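Long-range contacts in exopolysaccharide biosynthesis protein (PDB 6TGF), which modifies the glycan biofilm of the bacterium, probably by hydrolysing exopolysaccharide chains, and has a tailspike-like parallel beta-helix fold: residues G69-G74 and Q103-N108; V395-W400 and V429-R434. All coordinates share one frame; numbering follows the deposited sequence.

Contact 1 (G69-G74 and Q103-N108); sequences GKLWIG and QPITLN
Pro104 lies over one face of the Trp72 indole, its CB 3.3 Å above the ring plane and offset toward the rim, while Gln103 OE1 approaches the same ring obliquely. Pro104 CB makes a CH-pi contact with the five-membered ring of Trp72, 3.7 Å from its centroid. This pairing sits on an antiparallel beta ladder at one edge of a four-stranded antiparallel sheet in the head-binding region, where strand 105-107 forms the outer strand within the chain. A cis peptide bond precedes Pro104, and the proline and indole run alongside each other in the same direction. The aliphatic part of Lys70 adds a second contact to the proline: CG is anti to the carbonyl carbon (chi1 -49°), and a bend at chi2 (-134°) brings Lys70 CD to 3.6 Å from Pro104 CG. On the face opposite Lys70 and Thr106, Leu71 CB packs against Ile105 CB and against Leu107 CD1, and Leu51 and Met130 continue this apolar layer. The ladder is a worked case of alternating pairs: Gly69 with Leu107 and Leu71 with Ile105 are hydrogen-bonded pairs, and Lys70 with Thr106 between them is a non-hydrogen-bonded one. Leu71 N to Ile105 O and Ile105 N to Leu71 O both measure 2.7 Å. Beyond the last bridge a side-chain amide takes over from the backbone. Gln103, extended beyond CG, receives Ile73 N on OE1 at 2.7 Å and returns a bond from NE2 to Ile73 O at 3.1 Å, the oxygen lying almost in the plane of the glutamine amide.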
# COMPACT_ATOMS: atom_id res chain seq x y z
N GLY B 69 -11.65 30.47 -61.83
CA GLY B 69 -11.81 31.81 -61.26
C GLY B 69 -10.61 32.71 -61.50
O GLY B 69 -9.86 32.46 -62.46
N LYS B 70 -10.45 33.73 -60.64
CA LYS B 70 -9.47 34.83 -60.79
C LYS B 70 -8.81 35.12 -59.44
O LYS B 70 -9.55 35.29 -58.45
CB LYS B 70 -10.16 36.08 -61.34
CG LYS B 70 -11.04 35.87 -62.56
CD LYS B 70 -10.82 36.90 -63.65
CE LYS B 70 -12.03 37.11 -64.53
NZ LYS B 70 -11.75 38.10 -65.60
N LEU B 71 -7.47 35.20 -59.41
CA LEU B 71 -6.66 35.48 -58.20
C LEU B 71 -6.08 36.90 -58.30
O LEU B 71 -5.53 37.24 -59.37
CB LEU B 71 -5.55 34.43 -58.09
CG LEU B 71 -4.56 34.60 -56.94
CD1 LEU B 71 -5.26 34.47 -55.59
CD2 LEU B 71 -3.43 33.59 -57.04
N TRP B 72 -6.20 37.68 -57.23
CA TRP B 72 -5.65 39.05 -57.07
C TRP B 72 -4.63 39.06 -55.93
O TRP B 72 -4.94 38.51 -54.86
CB TRP B 72 -6.76 40.07 -56.81
CG TRP B 72 -7.58 40.46 -58.00
CD1 TRP B 72 -7.31 41.47 -58.88
CD2 TRP B 72 -8.83 39.88 -58.42
NE1 TRP B 72 -8.30 41.55 -59.82
CE2 TRP B 72 -9.25 40.59 -59.56
CE3 TRP B 72 -9.62 38.84 -57.94
CZ2 TRP B 72 -10.42 40.28 -60.24
CZ3 TRP B 72 -10.79 38.53 -58.61
CH2 TRP B 72 -11.18 39.24 -59.75
N ILE B 73 -3.46 39.67 -56.16
CA ILE B 73 -2.43 39.96 -55.12
C ILE B 73 -2.29 41.49 -55.05
O ILE B 73 -1.73 42.07 -56.00
CB ILE B 73 -1.08 39.28 -55.43
CG1 ILE B 73 -1.26 37.84 -55.92
CG2 ILE B 73 -0.14 39.36 -54.24
CD1 ILE B 73 -1.85 36.89 -54.90
N GLY B 74 -2.78 42.11 -53.97
CA GLY B 74 -2.85 43.57 -53.81
C GLY B 74 -2.05 44.06 -52.61
O GLY B 74 -1.53 43.21 -51.86
N GLN B 103 -2.51 40.80 -63.80
CA GLN B 103 -3.62 40.43 -62.89
C GLN B 103 -4.94 40.89 -63.51
O GLN B 103 -4.96 41.84 -64.29
CB GLN B 103 -3.40 41.06 -61.51
CG GLN B 103 -2.08 40.64 -60.87
CD GLN B 103 -2.04 40.96 -59.40
OE1 GLN B 103 -2.94 40.60 -58.64
NE2 GLN B 103 -0.98 41.63 -58.97
N PRO B 104 -6.09 40.24 -63.20
CA PRO B 104 -6.13 39.10 -62.28
C PRO B 104 -5.52 37.82 -62.88
O PRO B 104 -5.55 37.67 -64.08
CB PRO B 104 -7.63 38.90 -62.04
CG PRO B 104 -8.28 39.41 -63.30
CD PRO B 104 -7.41 40.57 -63.75
N ILE B 105 -4.99 36.95 -62.01
CA ILE B 105 -4.37 35.65 -62.40
C ILE B 105 -5.50 34.62 -62.57
O ILE B 105 -6.21 34.35 -61.59
CB ILE B 105 -3.33 35.19 -61.36
CG1 ILE B 105 -2.28 36.28 -61.11
CG2 ILE B 105 -2.68 33.88 -61.79
CD1 ILE B 105 -1.26 35.93 -60.06
N THR B 106 -5.65 34.08 -63.78
CA THR B 106 -6.66 33.06 -64.15
C THR B 106 -6.27 31.71 -63.53
O THR B 106 -5.14 31.26 -63.79
CB THR B 106 -6.81 32.95 -65.67
OG1 THR B 106 -7.15 34.25 -66.17
CG2 THR B 106 -7.87 31.96 -66.10
N LEU B 107 -7.17 31.10 -62.76
CA LEU B 107 -6.99 29.76 -62.14
C LEU B 107 -7.96 28.76 -62.77
O LEU B 107 -9.16 29.06 -62.83
CB LEU B 107 -7.22 29.86 -60.63
CG LEU B 107 -6.33 30.84 -59.86
CD1 LEU B 107 -6.52 30.67 -58.36
CD2 LEU B 107 -4.87 30.69 -60.23
N ASN B 108 -7.43 27.63 -63.24
CA ASN B 108 -8.19 26.48 -63.81
C ASN B 108 -7.25 25.27 -63.85
O ASN B 108 -6.03 25.48 -63.71
CB ASN B 108 -8.77 26.82 -65.19
CG ASN B 108 -7.74 27.29 -66.19
OD1 ASN B 108 -6.68 26.67 -66.33
ND2 ASN B 108 -8.04 28.36 -66.90

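Contact 2 (V395-W400 and V429-R434); sequences VIQAGW and VLNLPR
The two segments run parallel, their end-to-end directions 17° apart, with Ile396 paired to Leu430 and Gln397 to Asn431 through three backbone bonds: Ile396 N to Val429 O, Asn431 N to Ile396 O and Ala398 N to Asn431 O. Ile396 CB meets Leu430 CD2 at 4.1 Å; Leu432 CD2 reaches Ala398 CB at 3.4 Å. Trp386 and Leu416 extend this apolar layer. On the other face Gln397 CG touches Asn431 ND2 at 3.4 Å, their amide planes 62° apart. The amides do not bond directly; a water accepts from Gln397 NE2 and gives a weak bond to Asn431 OD1, while Gln397 OE1 bonds Ser374 and Asn431 ND2 bonds Asp394. A second water joins Ala398 O to Pro433 O. Past the bridges, Arg434 crosses Trp400 at about a right angle, its CD in CH-pi contact 3.5 Å above one indole face and its guanidinium nearly parallel to the ring, 5° apart. Arg434 NH1 hydrogen-bonds Asp409 O, while Pro433 CB lies at the indole edge. Parallel in-register pairing of strands from successive coils, with aliphatic side chains turned to a shared interior, is the rung-on-rung packing of a parallel beta-helix, as in bacteriophage tailspikes.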
# COMPACT_ATOMS: atom_id res chain seq x y z
N VAL B 395 20.16 -4.59 -10.96
CA VAL B 395 18.77 -4.17 -11.32
C VAL B 395 18.48 -2.82 -10.64
O VAL B 395 18.54 -1.80 -11.34
CB VAL B 395 17.74 -5.27 -10.95
CG1 VAL B 395 16.31 -4.84 -11.26
CG2 VAL B 395 18.06 -6.58 -11.65
N ILE B 396 18.22 -2.82 -9.33
CA ILE B 396 17.98 -1.58 -8.53
C ILE B 396 19.29 -1.20 -7.82
O ILE B 396 19.65 -1.88 -6.85
CB ILE B 396 16.82 -1.76 -7.53
CG1 ILE B 396 15.61 -2.47 -8.16
CG2 ILE B 396 16.43 -0.43 -6.91
CD1 ILE B 396 15.02 -1.76 -9.36
N GLN B 397 19.96 -0.15 -8.31
CA GLN B 397 21.25 0.35 -7.77
C GLN B 397 21.06 1.81 -7.32
O GLN B 397 20.43 2.58 -8.07
CB GLN B 397 22.35 0.23 -8.82
CG GLN B 397 23.75 0.50 -8.29
CD GLN B 397 24.13 1.96 -8.33
OE1 GLN B 397 23.90 2.66 -9.32
NE2 GLN B 397 24.73 2.44 -7.25
N ALA B 398 21.59 2.15 -6.14
CA ALA B 398 21.60 3.52 -5.58
C ALA B 398 22.91 3.74 -4.81
O ALA B 398 23.23 2.90 -3.95
CB ALA B 398 20.39 3.74 -4.71
N GLY B 399 23.62 4.83 -5.13
CA GLY B 399 24.88 5.23 -4.48
C GLY B 399 24.81 6.66 -3.97
O GLY B 399 23.70 7.23 -3.96
N TRP B 400 25.96 7.22 -3.57
CA TRP B 400 26.08 8.57 -2.97
C TRP B 400 27.35 9.26 -3.49
O TRP B 400 28.22 8.55 -4.02
CB TRP B 400 26.07 8.48 -1.44
CG TRP B 400 27.10 7.54 -0.89
CD1 TRP B 400 28.40 7.83 -0.60
CD2 TRP B 400 26.92 6.15 -0.60
NE1 TRP B 400 29.04 6.72 -0.13
CE2 TRP B 400 28.16 5.67 -0.12
CE3 TRP B 400 25.84 5.26 -0.69
CZ2 TRP B 400 28.34 4.34 0.27
CZ3 TRP B 400 26.03 3.95 -0.30
CH2 TRP B 400 27.26 3.50 0.17
N VAL B 429 20.64 -7.94 -7.57
CA VAL B 429 19.21 -7.56 -7.83
C VAL B 429 18.94 -6.24 -7.11
O VAL B 429 18.37 -5.33 -7.74
CB VAL B 429 18.24 -8.68 -7.39
CG1 VAL B 429 16.78 -8.24 -7.46
CG2 VAL B 429 18.45 -9.95 -8.19
N LEU B 430 19.36 -6.14 -5.84
CA LEU B 430 19.35 -4.89 -5.03
C LEU B 430 20.79 -4.51 -4.69
O LEU B 430 21.41 -5.23 -3.89
CB LEU B 430 18.51 -5.10 -3.76
CG LEU B 430 17.13 -5.72 -3.96
CD1 LEU B 430 16.43 -5.89 -2.62
CD2 LEU B 430 16.28 -4.87 -4.89
N ASN B 431 21.31 -3.44 -5.29
CA ASN B 431 22.62 -2.82 -4.94
C ASN B 431 22.33 -1.53 -4.16
O ASN B 431 22.47 -0.44 -4.74
CB ASN B 431 23.48 -2.61 -6.19
CG ASN B 431 24.88 -2.13 -5.87
OD1 ASN B 431 25.24 -1.92 -4.72
ND2 ASN B 431 25.69 -1.95 -6.91
N LEU B 432 21.93 -1.67 -2.89
CA LEU B 432 21.36 -0.57 -2.07
C LEU B 432 22.01 -0.53 -0.69
O LEU B 432 21.34 -0.67 0.32
CB LEU B 432 19.84 -0.78 -1.97
CG LEU B 432 19.07 -0.74 -3.29
CD1 LEU B 432 17.63 -1.16 -3.08
CD2 LEU B 432 19.13 0.65 -3.91
N PRO B 433 23.35 -0.31 -0.61
CA PRO B 433 24.01 -0.09 0.68
C PRO B 433 23.61 1.26 1.31
O PRO B 433 23.28 2.17 0.57
CB PRO B 433 25.51 -0.09 0.33
CG PRO B 433 25.55 0.29 -1.14
CD PRO B 433 24.29 -0.29 -1.74
N ARG B 434 23.63 1.33 2.64
CA ARG B 434 23.38 2.56 3.44
C ARG B 434 22.03 3.18 3.04
O ARG B 434 22.00 4.40 2.77
CB ARG B 434 24.51 3.58 3.22
CG ARG B 434 25.89 3.09 3.65
CD ARG B 434 26.87 4.24 3.61
NE ARG B 434 28.23 3.84 3.95
CZ ARG B 434 29.28 4.67 3.96
NH1 ARG B 434 29.13 5.94 3.65
NH2 ARG B 434 30.47 4.21 4.29
O HOH W 1 25.39 1.13 -4.61
O HOH W 2 22.00 3.08 -1.56

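From the N terminus the chain first lays down strand 69-74, passes through strands 89-92 and 98-101 of a neighbouring antiparallel sheet, and returns at 105-107, where contact 1 closes a loop within the head-binding region. Only after this does contact 2 open: residues 395-400 and 429-434 are separated by an excursion through strand 414-422, so that this second loop amounts to one turn of the solenoid. The two loops follow in series, neither nesting nor crossing, and their centres lie 72 Å apart. Contact 1 attaches an outer strand to its sheet near the N-terminal end, whereas contact 2 joins neighbouring strands in the central beta-helix.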